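Long-range contacts in serpin B3 (Homo sapiens, PDB 4ZK3), which belongs to the serpin family and, as squamous cell carcinoma antigen 1, probably inhibits proteases by offering a reactive-centre loop as bait: residues T112-L120 against S315-L323; K188-E198 against S209-S218. One frame throughout, in Å; residues are numbered along the deposited sequence.

Interaction 1 of 2, residues T112-L120 against S315-L323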
# COMPACT_ATOMS: atom_id res chain seq x y z
N THR A 112 -5.19 15.02 -27.41
CA THR A 112 -5.27 16.39 -27.85
C THR A 112 -5.11 17.42 -26.76
O THR A 112 -5.22 18.61 -27.02
CB THR A 112 -6.62 16.63 -28.56
OG1 THR A 112 -7.71 16.39 -27.66
CG2 THR A 112 -6.74 15.72 -29.77
N TYR A 113 -4.76 17.00 -25.56
CA TYR A 113 -4.85 17.87 -24.42
C TYR A 113 -3.48 18.31 -24.01
O TYR A 113 -2.59 17.50 -23.96
CB TYR A 113 -5.53 17.13 -23.31
CG TYR A 113 -5.97 18.00 -22.17
CD1 TYR A 113 -7.11 18.77 -22.26
CD2 TYR A 113 -5.27 18.02 -20.97
CE1 TYR A 113 -7.52 19.59 -21.21
CE2 TYR A 113 -5.69 18.79 -19.93
CZ TYR A 113 -6.80 19.59 -20.06
OH TYR A 113 -7.18 20.35 -19.01
N LEU A 114 -3.29 19.58 -23.70
CA LEU A 114 -1.94 20.09 -23.41
C LEU A 114 -1.75 20.33 -21.92
O LEU A 114 -2.55 21.06 -21.31
CB LEU A 114 -1.64 21.38 -24.18
CG LEU A 114 -1.64 21.25 -25.71
CD1 LEU A 114 -1.89 22.59 -26.39
CD2 LEU A 114 -0.34 20.64 -26.18
N PHE A 115 -0.68 19.75 -21.35
CA PHE A 115 -0.28 20.02 -19.95
C PHE A 115 0.83 21.03 -19.93
O PHE A 115 1.52 21.19 -20.90
CB PHE A 115 0.18 18.72 -19.22
CG PHE A 115 -0.92 17.73 -19.06
CD1 PHE A 115 -1.86 17.87 -18.07
CD2 PHE A 115 -1.06 16.70 -19.98
CE1 PHE A 115 -2.92 16.98 -17.95
CE2 PHE A 115 -2.14 15.82 -19.91
CZ PHE A 115 -3.09 15.97 -18.90
N LEU A 116 1.01 21.71 -18.80
CA LEU A 116 2.11 22.65 -18.65
C LEU A 116 3.41 21.92 -18.69
O LEU A 116 3.53 20.87 -18.03
CB LEU A 116 1.96 23.36 -17.31
CG LEU A 116 1.94 24.87 -17.22
CD1 LEU A 116 1.06 25.48 -18.30
CD2 LEU A 116 1.49 25.25 -15.82
N GLN A 117 4.39 22.45 -19.43
CA GLN A 117 5.68 21.79 -19.52
C GLN A 117 6.30 21.69 -18.15
O GLN A 117 6.84 20.67 -17.74
CB GLN A 117 6.61 22.53 -20.45
CG GLN A 117 7.87 21.73 -20.78
CD GLN A 117 7.50 20.42 -21.50
OE1 GLN A 117 6.65 20.41 -22.36
NE2 GLN A 117 8.11 19.34 -21.11
N GLU A 118 6.16 22.77 -17.40
CA GLU A 118 6.51 22.79 -15.99
C GLU A 118 5.99 21.55 -15.23
O GLU A 118 6.73 20.94 -14.50
CB GLU A 118 5.90 24.05 -15.35
CG GLU A 118 6.66 24.59 -14.15
CD GLU A 118 5.85 25.66 -13.40
OE1 GLU A 118 4.79 26.14 -13.88
OE2 GLU A 118 6.29 26.01 -12.28
N TYR A 119 4.72 21.21 -15.39
CA TYR A 119 4.11 20.10 -14.65
C TYR A 119 4.72 18.77 -15.10
O TYR A 119 5.15 17.96 -14.25
CB TYR A 119 2.59 20.11 -14.78
CG TYR A 119 1.93 18.98 -14.06
CD1 TYR A 119 2.08 18.82 -12.69
CD2 TYR A 119 1.22 17.97 -14.77
CE1 TYR A 119 1.51 17.77 -12.03
CE2 TYR A 119 0.64 16.91 -14.10
CZ TYR A 119 0.81 16.80 -12.75
OH TYR A 119 0.28 15.73 -12.08
N LEU A 120 4.81 18.58 -16.42
CA LEU A 120 5.48 17.41 -17.00
C LEU A 120 6.91 17.25 -16.56
O LEU A 120 7.29 16.15 -16.18
CB LEU A 120 5.42 17.38 -18.52
CG LEU A 120 4.00 17.48 -19.12
CD1 LEU A 120 4.09 17.61 -20.66
CD2 LEU A 120 3.14 16.33 -18.66
N SER A 315 -4.50 24.19 -11.39
CA SER A 315 -4.03 25.06 -12.46
C SER A 315 -2.54 24.89 -12.67
O SER A 315 -1.98 25.35 -13.70
CB SER A 315 -4.35 26.53 -12.12
OG SER A 315 -3.67 26.96 -10.96
N GLY A 316 -1.87 24.25 -11.71
CA GLY A 316 -0.45 23.88 -11.91
C GLY A 316 -0.23 22.76 -12.95
O GLY A 316 0.91 22.49 -13.40
N MET A 317 -1.31 22.10 -13.33
CA MET A 317 -1.24 21.04 -14.36
C MET A 317 -1.33 21.63 -15.76
O MET A 317 -0.69 21.11 -16.68
CB MET A 317 -2.35 20.04 -14.19
CG MET A 317 -2.16 19.14 -12.98
SD MET A 317 -3.43 17.88 -12.87
CE MET A 317 -3.00 16.97 -11.41
N THR A 318 -2.15 22.67 -15.90
CA THR A 318 -2.56 23.19 -17.20
C THR A 318 -2.23 24.65 -17.43
O THR A 318 -2.09 25.04 -18.56
CB THR A 318 -4.08 22.97 -17.40
OG1 THR A 318 -4.79 23.38 -16.22
CG2 THR A 318 -4.40 21.46 -17.62
N GLY A 319 -2.07 25.44 -16.38
CA GLY A 319 -1.95 26.90 -16.52
C GLY A 319 -3.25 27.65 -16.21
O GLY A 319 -3.29 28.88 -16.22
N SER A 320 -4.33 26.95 -15.94
CA SER A 320 -5.55 27.65 -15.52
C SER A 320 -6.43 26.67 -14.80
O SER A 320 -6.27 25.45 -14.97
CB SER A 320 -6.30 28.19 -16.73
OG SER A 320 -6.89 27.11 -17.42
N ARG A 321 -7.37 27.17 -14.02
CA ARG A 321 -8.28 26.30 -13.31
C ARG A 321 -9.21 25.61 -14.24
O ARG A 321 -9.34 26.00 -15.39
CB ARG A 321 -9.09 27.06 -12.29
CG ARG A 321 -8.27 27.51 -11.12
CD ARG A 321 -9.14 28.29 -10.15
NE ARG A 321 -10.09 27.39 -9.50
CZ ARG A 321 -11.34 27.68 -9.20
NH1 ARG A 321 -11.86 28.87 -9.51
NH2 ARG A 321 -12.10 26.76 -8.61
N GLY A 322 -9.87 24.56 -13.74
CA GLY A 322 -10.97 23.92 -14.41
C GLY A 322 -10.93 22.41 -14.29
O GLY A 322 -11.97 21.75 -14.39
N LEU A 323 -9.73 21.85 -14.10
CA LEU A 323 -9.57 20.37 -13.87
C LEU A 323 -10.08 20.00 -12.51
O LEU A 323 -9.78 20.72 -11.54
CB LEU A 323 -8.10 19.93 -13.98
CG LEU A 323 -7.67 19.44 -15.36
CD1 LEU A 323 -6.16 19.27 -15.43
CD2 LEU A 323 -8.36 18.14 -15.72
O HOH W 1 -1.20 23.83 -20.97
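Leu116 N donates to Met317 O over 2.8 Å at 173°, the one direct hydrogen bond between the segments. It is nearly straight at the hydrogen, although the donor is tilted from the carbonyl plane. Met317 O also lies at the edge of the Phe115 ring, 3.7 Å from Phe115 CD1, so an N-H and an aromatic edge share it. A second backbone link runs through a water that donates to both Leu114 O and Thr318 O.

Met317 lies alongside Tyr119, both pointing the same way. Met317 CG sits 3.8 Å from the Tyr119 ring centroid and 12° off the normal, a CH-pi contact, while SD makes an oblique Met-aromatic approach. The extended chain of Met317 (chi2 -175°) carries Met317 CE to 3.6 Å from Tyr119 OH; that hydroxyl is hydrogen-bonded to Met40 O. Tyr113 OH touches Thr318 CG2 at 3.3 Å.

Leu116 is the N-cap residue of helix 117-127, so the contact joins the start of that helix to the turn leading into strand 325-336. Phe115 and Met317 both also touch Leu174 of strand 174-185. With one backbone bond and one water bridge, cohesion here probably rests mainly on apolar and aromatic packing.

Interaction 2 of 2, residues K188-E198 against S209-S218; sequences KKFNKEDTKEE and SIQMMRQYTS
Lys196 and Met212 form an antiparallel hydrogen-bonded pair: Met212 N reaches Lys196 O at 2.8 Å and 167°, and Lys196 N returns a bond to Met212 O. Glu198 N then donates to Ile210 O at 2.9 Å, whereas the reverse bond, from Ile210 N to Glu198 O, is weak. Between these pairs Glu197 faces Gln211 as a non-hydrogen-bonded pair.

Among side-chain hydrogen bonds, Ser209 OG donates to Glu197 OE2 over 2.6 Å, meeting the anti side of the carboxylate 29° out of its plane. Lys188, extended beyond CG, brings NZ to Thr217 OG1 at 3.1 Å, and a water joins NZ to Ser218 OG.

The paired strands 196-201 and 206-224 correspond to s4C and s3C, the serpin gate; residues 188-195 connect them to strand 174-185, s3A. Phe190 lies in that connection, its ring edge-to-face with Trp186 at the end of s3A, the breach. Met213 CE makes a CH-pi contact over one face of Phe190, 3.7 Å from the ring centroid, brought there by the bend at chi3 (-61°), and Met213 SD adds a Met-aromatic contact; the Gln215 side chain covers the opposite face.

Glu193 N donates to Asn191 OD1, an Asx turn at the 3-10 segment 192-194, and waters tie this turn to Arg214. One donates to Asn191 O and Thr195 OG1 and accepts from Arg214 N; Thr195 OG1 also bonds Glu338. Another accepts from Asn191 N and donates to Asp194 OD2 and Arg214 O.

Electrostatic contacts gather at Arg214. Asp194 O sits over a face of its guanidinium, 3.0 Å from Arg214 CZ, too poorly angled for a hydrogen bond. A water links Asp194 OD1 with Arg214 NH2, and Glu198 OE2 stays 4.2 Å from Arg214 NE, beyond salt-bridge range.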
# COMPACT_ATOMS: atom_id res chain seq x y z
N LYS A 188 14.63 -17.69 5.66
CA LYS A 188 14.43 -19.08 6.06
C LYS A 188 13.11 -19.61 5.54
O LYS A 188 12.01 -19.34 6.10
CB LYS A 188 14.44 -19.18 7.56
CG LYS A 188 15.82 -18.87 8.15
CD LYS A 188 15.81 -18.64 9.66
CE LYS A 188 17.02 -17.83 10.15
NZ LYS A 188 16.84 -17.29 11.55
N LYS A 189 13.19 -20.36 4.45
CA LYS A 189 12.00 -20.91 3.83
C LYS A 189 11.27 -21.91 4.72
O LYS A 189 11.81 -22.41 5.66
CB LYS A 189 12.36 -21.52 2.51
CG LYS A 189 12.78 -20.49 1.51
CD LYS A 189 12.94 -21.06 0.12
CE LYS A 189 13.38 -19.97 -0.83
NZ LYS A 189 13.05 -20.41 -2.21
N PHE A 190 9.98 -22.07 4.48
CA PHE A 190 9.23 -23.09 5.16
C PHE A 190 9.43 -24.39 4.38
O PHE A 190 9.58 -24.31 3.19
CB PHE A 190 7.77 -22.73 5.17
CG PHE A 190 7.44 -21.58 6.09
CD1 PHE A 190 7.54 -20.25 5.64
CD2 PHE A 190 7.04 -21.82 7.41
CE1 PHE A 190 7.24 -19.19 6.48
CE2 PHE A 190 6.74 -20.75 8.26
CZ PHE A 190 6.82 -19.44 7.80
N ASN A 191 9.39 -25.56 5.03
CA ASN A 191 9.32 -26.84 4.29
C ASN A 191 7.90 -27.26 3.94
O ASN A 191 7.05 -27.39 4.84
CB ASN A 191 9.98 -27.95 5.08
CG ASN A 191 10.22 -29.21 4.22
OD1 ASN A 191 9.37 -29.60 3.40
ND2 ASN A 191 11.38 -29.84 4.40
N LYS A 192 7.60 -27.47 2.66
CA LYS A 192 6.23 -27.87 2.31
C LYS A 192 5.82 -29.19 2.99
O LYS A 192 4.63 -29.42 3.27
CB LYS A 192 6.06 -27.97 0.81
CG LYS A 192 5.87 -26.64 0.08
CD LYS A 192 6.66 -26.61 -1.23
CE LYS A 192 5.94 -27.26 -2.39
NZ LYS A 192 4.94 -26.31 -2.96
N GLU A 193 6.81 -30.01 3.32
CA GLU A 193 6.51 -31.25 4.04
C GLU A 193 5.93 -30.99 5.41
O GLU A 193 5.18 -31.83 5.91
CB GLU A 193 7.73 -32.17 4.11
CG GLU A 193 7.79 -33.17 2.93
CD GLU A 193 9.19 -33.35 2.34
OE1 GLU A 193 10.19 -32.91 2.98
OE2 GLU A 193 9.30 -33.94 1.23
N ASP A 194 6.23 -29.84 6.00
CA ASP A 194 5.72 -29.47 7.33
C ASP A 194 4.41 -28.74 7.32
O ASP A 194 3.80 -28.52 8.40
CB ASP A 194 6.75 -28.64 8.09
CG ASP A 194 8.02 -29.40 8.39
OD1 ASP A 194 7.89 -30.60 8.69
OD2 ASP A 194 9.12 -28.80 8.35
N THR A 195 3.93 -28.38 6.14
CA THR A 195 2.66 -27.71 6.08
C THR A 195 1.50 -28.73 6.35
O THR A 195 1.54 -29.80 5.81
CB THR A 195 2.54 -27.01 4.70
OG1 THR A 195 3.57 -26.00 4.59
CG2 THR A 195 1.18 -26.39 4.52
N LYS A 196 0.48 -28.36 7.15
CA LYS A 196 -0.61 -29.26 7.55
C LYS A 196 -1.92 -28.53 7.53
O LYS A 196 -1.93 -27.33 7.80
CB LYS A 196 -0.41 -29.67 9.00
CG LYS A 196 0.40 -30.94 9.26
CD LYS A 196 0.73 -31.10 10.76
CE LYS A 196 -0.44 -30.91 11.72
NZ LYS A 196 -1.36 -32.09 11.73
N GLU A 197 -3.05 -29.21 7.26
CA GLU A 197 -4.37 -28.58 7.40
C GLU A 197 -4.65 -28.33 8.87
O GLU A 197 -4.46 -29.21 9.67
CB GLU A 197 -5.46 -29.46 6.84
CG GLU A 197 -6.77 -28.73 6.67
CD GLU A 197 -7.94 -29.67 6.43
OE1 GLU A 197 -7.94 -30.83 6.92
OE2 GLU A 197 -8.90 -29.24 5.74
N GLU A 198 -5.09 -27.13 9.24
CA GLU A 198 -5.48 -26.86 10.62
C GLU A 198 -6.64 -25.95 10.57
O GLU A 198 -7.06 -25.48 9.50
CB GLU A 198 -4.41 -26.15 11.45
CG GLU A 198 -3.06 -26.82 11.41
CD GLU A 198 -2.08 -26.18 12.36
OE1 GLU A 198 -2.38 -25.10 12.94
OE2 GLU A 198 -1.01 -26.78 12.55
N SER A 209 -10.97 -24.17 7.64
CA SER A 209 -9.76 -24.89 7.36
C SER A 209 -8.74 -24.03 6.58
O SER A 209 -9.11 -23.08 5.88
CB SER A 209 -10.08 -26.11 6.54
OG SER A 209 -8.85 -26.73 6.21
N ILE A 210 -7.46 -24.35 6.74
CA ILE A 210 -6.39 -23.53 6.23
C ILE A 210 -5.14 -24.40 6.15
O ILE A 210 -4.95 -25.34 6.92
CB ILE A 210 -6.13 -22.28 7.14
CG1 ILE A 210 -5.69 -21.10 6.28
CG2 ILE A 210 -5.14 -22.64 8.28
CD1 ILE A 210 -5.66 -19.76 6.99
N GLN A 211 -4.24 -24.08 5.23
CA GLN A 211 -2.97 -24.78 5.17
C GLN A 211 -1.97 -24.01 6.03
O GLN A 211 -1.64 -22.83 5.76
CB GLN A 211 -2.51 -24.91 3.72
CG GLN A 211 -3.43 -25.76 2.84
CD GLN A 211 -3.42 -27.22 3.27
OE1 GLN A 211 -4.42 -27.73 3.79
NE2 GLN A 211 -2.28 -27.86 3.15
N MET A 212 -1.50 -24.64 7.10
CA MET A 212 -0.61 -23.97 8.05
C MET A 212 0.83 -24.34 7.86
O MET A 212 1.20 -25.49 8.01
CB MET A 212 -1.01 -24.28 9.52
CG MET A 212 -0.21 -23.43 10.55
SD MET A 212 -0.72 -21.68 10.44
CE MET A 212 -2.32 -21.72 11.19
N MET A 213 1.68 -23.34 7.57
CA MET A 213 3.10 -23.61 7.41
C MET A 213 3.75 -23.52 8.78
O MET A 213 3.28 -22.78 9.66
CB MET A 213 3.78 -22.63 6.45
CG MET A 213 3.01 -22.32 5.17
SD MET A 213 3.89 -21.14 4.13
CE MET A 213 4.01 -19.67 5.17
N ARG A 214 4.82 -24.23 8.98
CA ARG A 214 5.40 -24.39 10.32
C ARG A 214 6.90 -24.49 10.19
O ARG A 214 7.39 -25.12 9.27
CB ARG A 214 4.87 -25.64 10.99
CG ARG A 214 3.33 -25.66 11.07
CD ARG A 214 2.67 -26.78 11.89
NE ARG A 214 2.74 -28.08 11.26
CZ ARG A 214 3.76 -28.92 11.37
NH1 ARG A 214 4.84 -28.57 12.07
NH2 ARG A 214 3.73 -30.11 10.77
N GLN A 215 7.60 -23.78 11.08
CA GLN A 215 9.03 -23.87 11.19
C GLN A 215 9.45 -23.37 12.58
O GLN A 215 8.71 -22.63 13.21
CB GLN A 215 9.76 -23.08 10.09
CG GLN A 215 9.72 -21.55 10.25
CD GLN A 215 10.56 -20.83 9.21
OE1 GLN A 215 10.04 -20.20 8.29
NE2 GLN A 215 11.87 -20.95 9.32
N TYR A 216 10.62 -23.84 13.01
CA TYR A 216 11.22 -23.57 14.32
C TYR A 216 12.54 -22.95 13.97
O TYR A 216 13.34 -23.56 13.28
CB TYR A 216 11.47 -24.87 15.13
CG TYR A 216 11.90 -24.66 16.59
CD1 TYR A 216 10.95 -24.49 17.59
CD2 TYR A 216 13.26 -24.66 16.97
CE1 TYR A 216 11.32 -24.29 18.91
CE2 TYR A 216 13.64 -24.47 18.30
CZ TYR A 216 12.66 -24.28 19.27
OH TYR A 216 12.98 -24.07 20.60
N THR A 217 12.73 -21.71 14.39
CA THR A 217 13.95 -20.95 14.05
C THR A 217 14.01 -19.68 14.90
O THR A 217 13.06 -19.36 15.61
CB THR A 217 14.01 -20.64 12.53
OG1 THR A 217 14.89 -19.54 12.27
CG2 THR A 217 12.66 -20.31 12.02
N SER A 218 15.14 -19.00 14.91
CA SER A 218 15.22 -17.78 15.70
C SER A 218 14.94 -16.52 14.86
O SER A 218 15.37 -16.39 13.72
CB SER A 218 16.55 -17.68 16.43
OG SER A 218 17.49 -17.06 15.62
O HOH W 2 18.02 -15.62 13.41
O HOH W 3 5.36 -25.54 6.29
O HOH W 4 9.27 -25.91 7.84
O HOH W 5 5.52 -32.17 10.19

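How the interactions relate
From the N terminus, the chain leaves strand 99-110 and enters 112-120, the first half of interaction 1, which runs into helix 117-127; helix 140-153 and strand 174-185 follow. From that strand the chain continues into 188-198, where interaction 2 opens; only ten residues later 209-218 closes it as a local hairpin. The chain then passes through strand 276-294 and helix 296-302 to 315-323, which completes interaction 1 after 194 intervening residues. The short loop is thus wholly contained in the long one, without crossing. Interaction 1 joins the start of helix 117-127 to the 315-318 helical turn beside strand 174-185; interaction 2, its centre 54 Å away, ties residues 188-195 and strand 196-201 to strand 206-224.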